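Local coordinates for protein K5 lyase (Enterobacteria phage k1-5, PDB 2X3H) that probably cleaves the K5 capsular polysaccharide, a heparosan-type glycosaminoglycan, by beta-elimination as the trimeric tail-spike lyase of the phage, at residues D98-S103 and V120-S125; S161-S166 and Y188-P193; L307-T312 and L334-D339; M443-G448 and R457-G462. All coordinates share one frame; numbering follows the deposited sequence.

Contact 1: residues D98-S103 and V120-S125; sequences DGVFSS and VLSHRS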
# COMPACT_ATOMS: atom_id res chain seq x y z
N ASP A 98 -12.80 1.48 39.05
CA ASP A 98 -12.31 0.87 40.31
C ASP A 98 -13.29 -0.14 40.89
O ASP A 98 -13.61 -0.12 42.08
CB ASP A 98 -11.98 1.95 41.36
CG ASP A 98 -10.78 2.82 40.98
OD1 ASP A 98 -10.02 2.46 40.05
OD2 ASP A 98 -10.60 3.88 41.62
N GLY A 99 -13.78 -1.05 40.05
CA GLY A 99 -14.66 -2.10 40.53
C GLY A 99 -15.25 -2.94 39.42
O GLY A 99 -15.03 -2.68 38.23
N VAL A 100 -15.99 -3.97 39.83
CA VAL A 100 -16.73 -4.82 38.93
C VAL A 100 -18.20 -4.60 39.24
O VAL A 100 -18.66 -4.86 40.36
CB VAL A 100 -16.35 -6.31 39.13
CG1 VAL A 100 -17.15 -7.19 38.18
CG2 VAL A 100 -14.85 -6.51 38.92
N PHE A 101 -18.93 -4.10 38.25
CA PHE A 101 -20.29 -3.63 38.49
C PHE A 101 -21.29 -4.57 37.86
O PHE A 101 -21.52 -4.56 36.65
CB PHE A 101 -20.45 -2.20 37.98
CG PHE A 101 -19.53 -1.23 38.66
CD1 PHE A 101 -18.20 -1.09 38.24
CD2 PHE A 101 -19.98 -0.47 39.73
CE1 PHE A 101 -17.34 -0.20 38.89
CE2 PHE A 101 -19.15 0.43 40.36
CZ PHE A 101 -17.82 0.56 39.95
N SER A 102 -21.87 -5.42 38.70
CA SER A 102 -22.85 -6.39 38.26
C SER A 102 -24.12 -5.66 37.84
O SER A 102 -24.69 -4.91 38.64
CB SER A 102 -23.16 -7.37 39.39
OG SER A 102 -24.09 -8.34 38.95
N SER A 103 -24.56 -5.87 36.61
CA SER A 103 -25.68 -5.11 36.08
C SER A 103 -26.38 -5.85 34.94
O SER A 103 -25.73 -6.46 34.08
CB SER A 103 -25.24 -3.70 35.65
OG SER A 103 -23.98 -3.73 34.99
N VAL A 120 -15.14 -2.43 35.29
CA VAL A 120 -15.64 -3.59 34.55
C VAL A 120 -17.16 -3.61 34.64
O VAL A 120 -17.70 -3.62 35.75
CB VAL A 120 -15.10 -4.91 35.14
CG1 VAL A 120 -15.65 -6.11 34.34
CG2 VAL A 120 -13.58 -4.90 35.17
N LEU A 121 -17.84 -3.59 33.50
CA LEU A 121 -19.28 -3.75 33.48
C LEU A 121 -19.58 -5.22 33.28
O LEU A 121 -19.36 -5.77 32.20
CB LEU A 121 -19.92 -2.90 32.38
CG LEU A 121 -19.82 -1.39 32.61
CD1 LEU A 121 -20.43 -0.61 31.45
CD2 LEU A 121 -20.52 -1.02 33.91
N SER A 122 -20.07 -5.87 34.33
CA SER A 122 -20.27 -7.32 34.29
C SER A 122 -21.75 -7.69 34.16
O SER A 122 -22.53 -7.49 35.10
CB SER A 122 -19.67 -7.97 35.53
OG SER A 122 -19.90 -9.37 35.54
N HIS A 123 -22.12 -8.22 33.00
CA HIS A 123 -23.50 -8.55 32.71
C HIS A 123 -24.04 -9.57 33.71
O HIS A 123 -23.49 -10.68 33.85
CB HIS A 123 -23.64 -9.07 31.27
CG HIS A 123 -25.04 -9.00 30.72
ND1 HIS A 123 -25.43 -9.69 29.59
CD2 HIS A 123 -26.14 -8.32 31.14
CE1 HIS A 123 -26.70 -9.44 29.34
NE2 HIS A 123 -27.15 -8.60 30.26
N ARG A 124 -25.11 -9.19 34.39
CA ARG A 124 -25.70 -9.98 35.48
C ARG A 124 -26.70 -11.03 34.96
O ARG A 124 -26.96 -12.03 35.63
CB ARG A 124 -26.40 -9.02 36.45
CG ARG A 124 -26.86 -9.63 37.76
CD ARG A 124 -27.62 -8.60 38.58
NE ARG A 124 -28.11 -9.14 39.84
CZ ARG A 124 -27.37 -9.25 40.94
NH1 ARG A 124 -26.10 -8.86 40.92
NH2 ARG A 124 -27.89 -9.74 42.05
N SER A 125 -27.26 -10.79 33.78
CA SER A 125 -28.21 -11.72 33.17
C SER A 125 -27.45 -12.79 32.42
O SER A 125 -26.31 -12.58 32.01
CB SER A 125 -29.13 -10.98 32.20
OG SER A 125 -29.63 -9.79 32.79
O HOH W 1 -22.50 -9.78 37.30

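Contact 2: residues S161-S166 and Y188-P193; sequences SLAGGS and YPNDAP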
# COMPACT_ATOMS: atom_id res chain seq x y z
N SER A 161 -24.63 -2.33 21.91
CA SER A 161 -25.34 -1.98 20.68
C SER A 161 -25.45 -0.47 20.54
O SER A 161 -25.86 0.24 21.47
CB SER A 161 -26.77 -2.56 20.69
OG SER A 161 -26.76 -3.97 20.82
N LEU A 162 -25.06 0.03 19.37
CA LEU A 162 -25.42 1.38 18.94
C LEU A 162 -26.58 1.22 17.97
O LEU A 162 -26.39 0.96 16.78
CB LEU A 162 -24.23 2.08 18.28
CG LEU A 162 -22.97 2.18 19.13
CD1 LEU A 162 -21.83 2.87 18.39
CD2 LEU A 162 -23.25 2.87 20.48
N ALA A 163 -27.79 1.33 18.51
CA ALA A 163 -29.01 1.16 17.73
C ALA A 163 -29.29 2.52 17.10
O ALA A 163 -30.05 3.33 17.63
CB ALA A 163 -30.16 0.72 18.63
N GLY A 164 -28.63 2.77 15.98
CA GLY A 164 -28.54 4.11 15.43
C GLY A 164 -27.45 4.89 16.15
O GLY A 164 -27.04 4.53 17.26
N GLY A 165 -26.99 5.97 15.54
CA GLY A 165 -26.08 6.87 16.22
C GLY A 165 -25.26 7.68 15.26
O GLY A 165 -24.99 7.25 14.12
N SER A 166 -24.88 8.87 15.70
CA SER A 166 -23.98 9.71 14.94
C SER A 166 -22.84 10.18 15.83
O SER A 166 -23.03 10.50 17.00
CB SER A 166 -24.72 10.92 14.35
OG SER A 166 -25.31 11.72 15.36
N TYR A 188 -25.98 -0.32 14.06
CA TYR A 188 -26.92 -0.58 12.97
C TYR A 188 -27.92 0.57 12.82
O TYR A 188 -28.03 1.42 13.69
CB TYR A 188 -27.65 -1.92 13.16
CG TYR A 188 -28.37 -2.08 14.49
CD1 TYR A 188 -27.72 -2.67 15.58
CD2 TYR A 188 -29.69 -1.67 14.66
CE1 TYR A 188 -28.37 -2.83 16.81
CE2 TYR A 188 -30.34 -1.83 15.88
CZ TYR A 188 -29.68 -2.41 16.95
OH TYR A 188 -30.33 -2.58 18.17
N PRO A 189 -28.64 0.61 11.68
CA PRO A 189 -29.59 1.71 11.48
C PRO A 189 -30.80 1.58 12.40
O PRO A 189 -31.27 0.48 12.61
CB PRO A 189 -30.04 1.53 10.02
CG PRO A 189 -29.06 0.57 9.40
CD PRO A 189 -28.57 -0.30 10.53
N ASN A 190 -31.29 2.70 12.92
CA ASN A 190 -32.45 2.68 13.81
C ASN A 190 -33.33 3.92 13.66
O ASN A 190 -33.57 4.64 14.64
CB ASN A 190 -31.99 2.49 15.26
CG ASN A 190 -33.14 2.22 16.21
OD1 ASN A 190 -34.17 1.65 15.83
ND2 ASN A 190 -32.96 2.60 17.48
N ASP A 191 -33.79 4.18 12.43
CA ASP A 191 -33.33 3.41 11.27
C ASP A 191 -32.62 4.20 10.18
O ASP A 191 -32.66 3.83 9.00
CB ASP A 191 -34.41 2.45 10.69
CG ASP A 191 -35.60 2.28 11.63
OD1 ASP A 191 -36.42 3.21 11.74
OD2 ASP A 191 -35.72 1.19 12.23
N ALA A 192 -31.95 5.29 10.58
CA ALA A 192 -31.01 5.99 9.71
C ALA A 192 -29.64 5.36 9.89
O ALA A 192 -29.33 4.84 10.97
CB ALA A 192 -30.96 7.46 10.06
N PRO A 193 -28.81 5.37 8.83
CA PRO A 193 -27.45 4.81 8.90
C PRO A 193 -26.64 5.41 10.03
O PRO A 193 -26.69 6.64 10.23
CB PRO A 193 -26.83 5.22 7.55
CG PRO A 193 -28.00 5.38 6.64
CD PRO A 193 -29.12 5.91 7.50
O HOH W 2 -29.28 -4.57 19.68
O HOH W 3 -28.11 6.53 12.97

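Contact 3: residues L307-T312 and L334-D339; sequences LVDYST and LMSGCD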
# COMPACT_ATOMS: atom_id res chain seq x y z
N LEU A 307 -1.71 -9.78 5.59
CA LEU A 307 -0.68 -10.78 5.89
C LEU A 307 -1.40 -11.95 6.55
O LEU A 307 -2.10 -11.77 7.55
CB LEU A 307 0.39 -10.20 6.84
CG LEU A 307 1.65 -11.04 7.03
CD1 LEU A 307 2.74 -10.14 7.55
CD2 LEU A 307 1.43 -12.24 7.98
N VAL A 308 -1.22 -13.13 5.99
CA VAL A 308 -1.92 -14.30 6.53
C VAL A 308 -0.97 -15.49 6.68
O VAL A 308 -0.19 -15.79 5.78
CB VAL A 308 -3.21 -14.64 5.73
CG1 VAL A 308 -2.92 -14.83 4.28
CG2 VAL A 308 -3.94 -15.87 6.32
N ASP A 309 -0.99 -16.11 7.86
CA ASP A 309 -0.20 -17.31 8.14
C ASP A 309 -1.13 -18.45 8.51
O ASP A 309 -2.08 -18.24 9.26
CB ASP A 309 0.76 -17.07 9.29
CG ASP A 309 1.52 -18.34 9.70
OD1 ASP A 309 1.96 -19.07 8.79
OD2 ASP A 309 1.68 -18.58 10.91
N TYR A 310 -0.86 -19.64 7.98
CA TYR A 310 -1.64 -20.85 8.31
C TYR A 310 -0.80 -21.93 9.02
O TYR A 310 -1.29 -23.05 9.23
CB TYR A 310 -2.26 -21.44 7.04
CG TYR A 310 -3.53 -20.74 6.61
CD1 TYR A 310 -4.75 -21.06 7.19
CD2 TYR A 310 -3.51 -19.74 5.64
CE1 TYR A 310 -5.92 -20.41 6.82
CE2 TYR A 310 -4.68 -19.10 5.25
CZ TYR A 310 -5.88 -19.43 5.86
OH TYR A 310 -7.07 -18.80 5.50
N SER A 311 0.44 -21.61 9.38
CA SER A 311 1.39 -22.62 9.90
C SER A 311 0.91 -23.40 11.12
O SER A 311 1.35 -24.53 11.34
CB SER A 311 2.75 -21.99 10.20
OG SER A 311 2.65 -21.11 11.30
N THR A 312 0.01 -22.82 11.91
CA THR A 312 -0.50 -23.54 13.10
C THR A 312 -2.02 -23.73 13.07
O THR A 312 -2.64 -24.01 14.11
CB THR A 312 -0.11 -22.83 14.41
OG1 THR A 312 -0.74 -21.55 14.49
CG2 THR A 312 1.40 -22.69 14.52
N LEU A 334 0.00 -11.36 1.30
CA LEU A 334 1.16 -12.20 1.58
C LEU A 334 0.67 -13.38 2.40
O LEU A 334 0.21 -13.21 3.54
CB LEU A 334 2.22 -11.39 2.33
CG LEU A 334 3.48 -12.10 2.85
CD1 LEU A 334 3.94 -13.26 1.99
CD2 LEU A 334 4.62 -11.12 3.18
N MET A 335 0.72 -14.57 1.82
CA MET A 335 0.21 -15.76 2.51
C MET A 335 1.30 -16.83 2.64
O MET A 335 2.05 -17.09 1.70
CB MET A 335 -1.02 -16.30 1.76
CG MET A 335 -1.64 -17.57 2.35
SD MET A 335 -3.24 -17.81 1.58
CE MET A 335 -3.45 -19.59 1.61
N SER A 336 1.38 -17.45 3.81
CA SER A 336 2.36 -18.50 4.00
C SER A 336 1.84 -19.54 4.98
O SER A 336 0.75 -19.39 5.51
CB SER A 336 3.69 -17.91 4.49
OG SER A 336 3.58 -17.43 5.82
N GLY A 337 2.61 -20.60 5.21
CA GLY A 337 2.22 -21.60 6.19
C GLY A 337 1.31 -22.70 5.68
O GLY A 337 0.67 -23.40 6.47
N CYS A 338 1.25 -22.87 4.36
CA CYS A 338 0.47 -23.95 3.75
C CYS A 338 1.38 -24.90 2.97
O CYS A 338 1.78 -24.58 1.83
CB CYS A 338 -0.57 -23.39 2.76
SG CYS A 338 -1.75 -22.22 3.46
N ASP A 339 1.67 -26.06 3.55
CA ASP A 339 2.53 -27.03 2.85
C ASP A 339 1.77 -28.29 2.39
O ASP A 339 2.38 -29.29 1.97
CB ASP A 339 3.77 -27.40 3.68
CG ASP A 339 3.43 -28.20 4.91
OD1 ASP A 339 2.24 -28.48 5.13
OD2 ASP A 339 4.37 -28.56 5.66
O HOH W 4 2.64 -14.91 5.90
O HOH W 5 4.47 -18.70 8.09

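Contact 4: residues M443-G448 and R457-G462; sequences MSLPSG and RMLGDG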
# COMPACT_ATOMS: atom_id res chain seq x y z
N MET A 443 1.26 6.69 -31.79
CA MET A 443 1.36 6.62 -33.23
C MET A 443 0.05 6.18 -33.82
O MET A 443 -0.80 5.61 -33.12
CB MET A 443 2.48 5.68 -33.66
CG MET A 443 2.40 4.31 -33.05
SD MET A 443 3.81 3.31 -33.54
CE MET A 443 3.64 3.35 -35.33
N SER A 444 -0.12 6.45 -35.11
CA SER A 444 -1.26 5.93 -35.82
C SER A 444 -0.78 4.75 -36.65
O SER A 444 0.39 4.67 -37.02
CB SER A 444 -1.86 6.99 -36.73
OG SER A 444 -1.99 8.22 -36.04
N LEU A 445 -1.69 3.82 -36.91
CA LEU A 445 -1.38 2.69 -37.76
C LEU A 445 -2.16 2.78 -39.07
O LEU A 445 -3.25 3.37 -39.11
CB LEU A 445 -1.73 1.38 -37.06
CG LEU A 445 -0.94 1.04 -35.80
CD1 LEU A 445 -1.67 -0.06 -35.04
CD2 LEU A 445 0.49 0.62 -36.13
N PRO A 446 -1.61 2.19 -40.14
CA PRO A 446 -2.32 2.20 -41.41
C PRO A 446 -3.57 1.34 -41.33
O PRO A 446 -3.55 0.25 -40.74
CB PRO A 446 -1.30 1.58 -42.38
CG PRO A 446 -0.43 0.71 -41.52
CD PRO A 446 -0.33 1.46 -40.21
N SER A 447 -4.65 1.83 -41.92
CA SER A 447 -5.91 1.12 -41.93
C SER A 447 -5.77 -0.15 -42.78
O SER A 447 -4.99 -0.19 -43.73
CB SER A 447 -7.01 2.03 -42.49
OG SER A 447 -8.29 1.49 -42.25
N GLY A 448 -6.51 -1.19 -42.40
CA GLY A 448 -6.61 -2.40 -43.20
C GLY A 448 -5.37 -3.28 -43.32
O GLY A 448 -5.21 -4.01 -44.30
N ARG A 457 2.27 -7.37 -31.26
CA ARG A 457 2.56 -6.18 -32.08
C ARG A 457 3.68 -5.38 -31.45
O ARG A 457 3.58 -4.97 -30.30
CB ARG A 457 1.30 -5.31 -32.22
CG ARG A 457 0.12 -6.04 -32.86
CD ARG A 457 -1.16 -5.18 -32.88
NE ARG A 457 -2.31 -5.97 -33.33
CZ ARG A 457 -3.49 -5.46 -33.68
NH1 ARG A 457 -3.71 -4.14 -33.60
NH2 ARG A 457 -4.47 -6.26 -34.09
N MET A 458 4.75 -5.16 -32.21
CA MET A 458 5.89 -4.38 -31.76
C MET A 458 6.06 -3.21 -32.72
O MET A 458 6.54 -3.38 -33.83
CB MET A 458 7.14 -5.25 -31.71
CG MET A 458 7.03 -6.24 -30.56
SD MET A 458 8.43 -7.35 -30.53
CE MET A 458 8.49 -7.66 -28.78
N LEU A 459 5.65 -2.03 -32.25
CA LEU A 459 5.36 -0.90 -33.15
C LEU A 459 6.29 0.28 -32.93
O LEU A 459 6.76 0.55 -31.80
CB LEU A 459 3.93 -0.43 -32.92
CG LEU A 459 2.88 -1.53 -32.98
CD1 LEU A 459 1.53 -1.04 -32.50
CD2 LEU A 459 2.78 -2.14 -34.37
N GLY A 460 6.53 1.00 -34.01
CA GLY A 460 7.28 2.25 -33.95
C GLY A 460 7.23 3.01 -35.27
O GLY A 460 6.75 2.49 -36.27
N ASP A 461 7.69 4.26 -35.23
CA ASP A 461 7.85 5.11 -36.42
C ASP A 461 9.26 4.88 -36.98
O ASP A 461 10.12 4.28 -36.31
CB ASP A 461 7.79 6.60 -36.02
CG ASP A 461 6.40 7.11 -35.69
OD1 ASP A 461 5.37 6.50 -36.04
OD2 ASP A 461 6.34 8.20 -35.09
N GLY A 462 9.50 5.34 -38.21
CA GLY A 462 10.86 5.31 -38.80
C GLY A 462 11.37 3.89 -38.99
O GLY A 462 10.60 2.98 -39.33

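Contact 1: residues D98-S103 and V120-S125
G99 opens the pairing by accepting V120 N on its carbonyl O at 3.0 Å. At V100 the two methyl groups part company: chi1 of 179° sets CG1 anti to the backbone N and brings it beside S122 CB, 3.7 Å away, while CG2 rests beside V120, whose side chain points the same way. F101 alternates to the other face. Its N gives a nearly straight bond to V120 O (2.8 Å, 168° at the hydrogen), its O receives S122 N, and its ring turns an edge to V120 O. L121 lies beside it, and I84 of helix 81-88 packs against both side chains.

S102 carries the polar part. Its OG takes R124 NH1 at 2.9 Å, within the guanidinium plane. R124 reaches it along a chain extended from CG to NE, and the same NH1 also binds T77 O. A water bridges S102 OG, at 2.7 Å, to S122 OG.

S103 ends the run: S103 N donates to S122 O, and S103 O collects both R124 N (2.8 Å) and the CA hydrogen of H123 (CA to O 3.3 Å). The hydroxyl of S103 is bonded to Y130, whose ring stacks on H123. Parallel, in-register pairing between residues 20 positions apart in sequence, with a further parallel strand, 144-147, beyond V120-H123, is typical of successive coils of a parallel beta-helix.

Contact 2: residues S161-S166 and Y188-P193
Two first torsions bring Y188 and N190 onto A163. In Y188, chi1 of 55° places CG between the backbone N and the carbonyl carbon, so the ring folds back over strand 160-163; in N190, CG stands anti to the backbone N (chi1 -170°) and the amide reaches the A163 carbonyl. The Y188 ring accepts A163 CA over one face as a CH-pi contact, 4.0 Å from the ring centroid, with L162 O above the same face, also offset toward the rim. A163 CB touches Y188 OH at 3.3 Å. These residues close one step of the parallel sheet 131-134, 160-163, 186-188 and 218-221 in a beta-helix, where Y188 N donates to L162 O (3.0 Å) and G164 N returns a bond to Y188 O (2.7 Å). At the end of this pairing both segments turn out of the sheet: A163 centres an inverse gamma turn, and its O is met by N190 ND2 at 3.0 Å, from well above the carbonyl plane although within the amide plane of N190. G164, with no side chain and phi 80°, leaves N190 CB able to approach to 3.4 Å from its N. Two waters extend the grip, one donating to S161 OG and bonded to Y188 OH at 2.7 Å, the other accepting from G165 N and lying 2.9 Å from A192 O.

Contact 3: residues L307-T312 and L334-D339
The ring of Y310 has S336 O at its edge, near the ring plane, while two sulfur side chains, M335 from strand 329-336 and C338 from the loop after it, approach obliquely. C338 SG stands 4.6 Å from the ring centroid and 50° off its normal; M335 comes in at a lower slant, with CE 3.9 Å from Y310 CE2. This Met-aromatic and Cys-aromatic pair sits where parallel strands 302-309 and 329-336, on adjacent coils of a beta-helix, come to an end. Strands 317-319 and 349-355 supply A318, I352 and A350 around it, and the Y310 hydroxyl is bonded to H319 O.

The strands are paired in register L307/L334, V308/M335 and D309/S336: V308 N bonds to L334 O and S336 N to V308 O, and the bonding runs on one residue past the end, from Y310 N to S336 O. V308 and M335 lie side by side, and with chi1 of V308 at 55° its CG1 is pressed to 3.5 Å from M335 CB, closer than ordinary carbon contact.

D309 leaves by the opposite face from V308. Its OD1 accepts S311 N from above the carboxylate plane, forming an Asx turn, and its OD2 receives S311 OG on the syn lone pair. N287 of the same chain and Y250 of the second subunit also bond to OD2, which together should hold the rotation of the carboxylate and tie the turn to the trimer interface.

S336 OG lies between two waters. One donates to S336 OG and to V308 O; the other accepts from S336 OG at 2.7 Å and donates to D309 OD1 at 2.6 Å.

Contact 4: residues M443-G448 and R457-G462
The apolar contacts come from M443 and L445 meeting L459. M443 SD lies 3.8 Å from L459 CB and passes close over G460 N, at 3.6 Å. L445 CD2 touches L459 CD2 at 4.0 Å, the two leucine side chains crossing at about a right angle. M443 gets there with CG between its backbone N and carbonyl carbon (chi1 53°), then bends at chi3, -58°, so that the methyl turns along the chain at G460-D461.

Contacts of carbon with oxygen form the second kind. M443 CE sits 3.4 Å from G460 O and 3.7 Å from D461 OD1, and the D461 carboxylate gives its other oxygen, OD2, to a salt bridge with K441.

Interfaces between chains surround this patch. R457, M458 and L459 pair in parallel with a strand of the second subunit, while F479 of the third subunit packs on both L445 and L459. L459 O is also bonded to Y456 OH of that third chain.

With D461 OD2 and L459 O bonded to partners outside the two segments, the contact between 443-448 and 457-462 rests mainly on dispersion between one thioether, two leucines and the backbone at G460, a cohesion that is only weakly directional and to which F479 of the third subunit adds.

Along the chain the four contacts follow in series, each closing before the next opens. Contacts 1 and 2 have centres about 25 Å apart and nearest atoms about 10 Å apart; contact 3 lies about 37 Å from contact 2, centre to centre, and contact 4 about 47 Å from contact 3. Contacts 1 and 3 belong to one succession of parallel strand pairings, from 99-103 to 329-336, whereas contact 2 lies on a separate parallel sheet that includes 131-134, 160-163 and 186-188. Contact 4 is beyond these coils, about 77 Å from contact 1 between centres. Residues of contacts 1, 3 and 4 touch the second subunit, so the chains meet at well-separated levels, consistent with a viral tail spike.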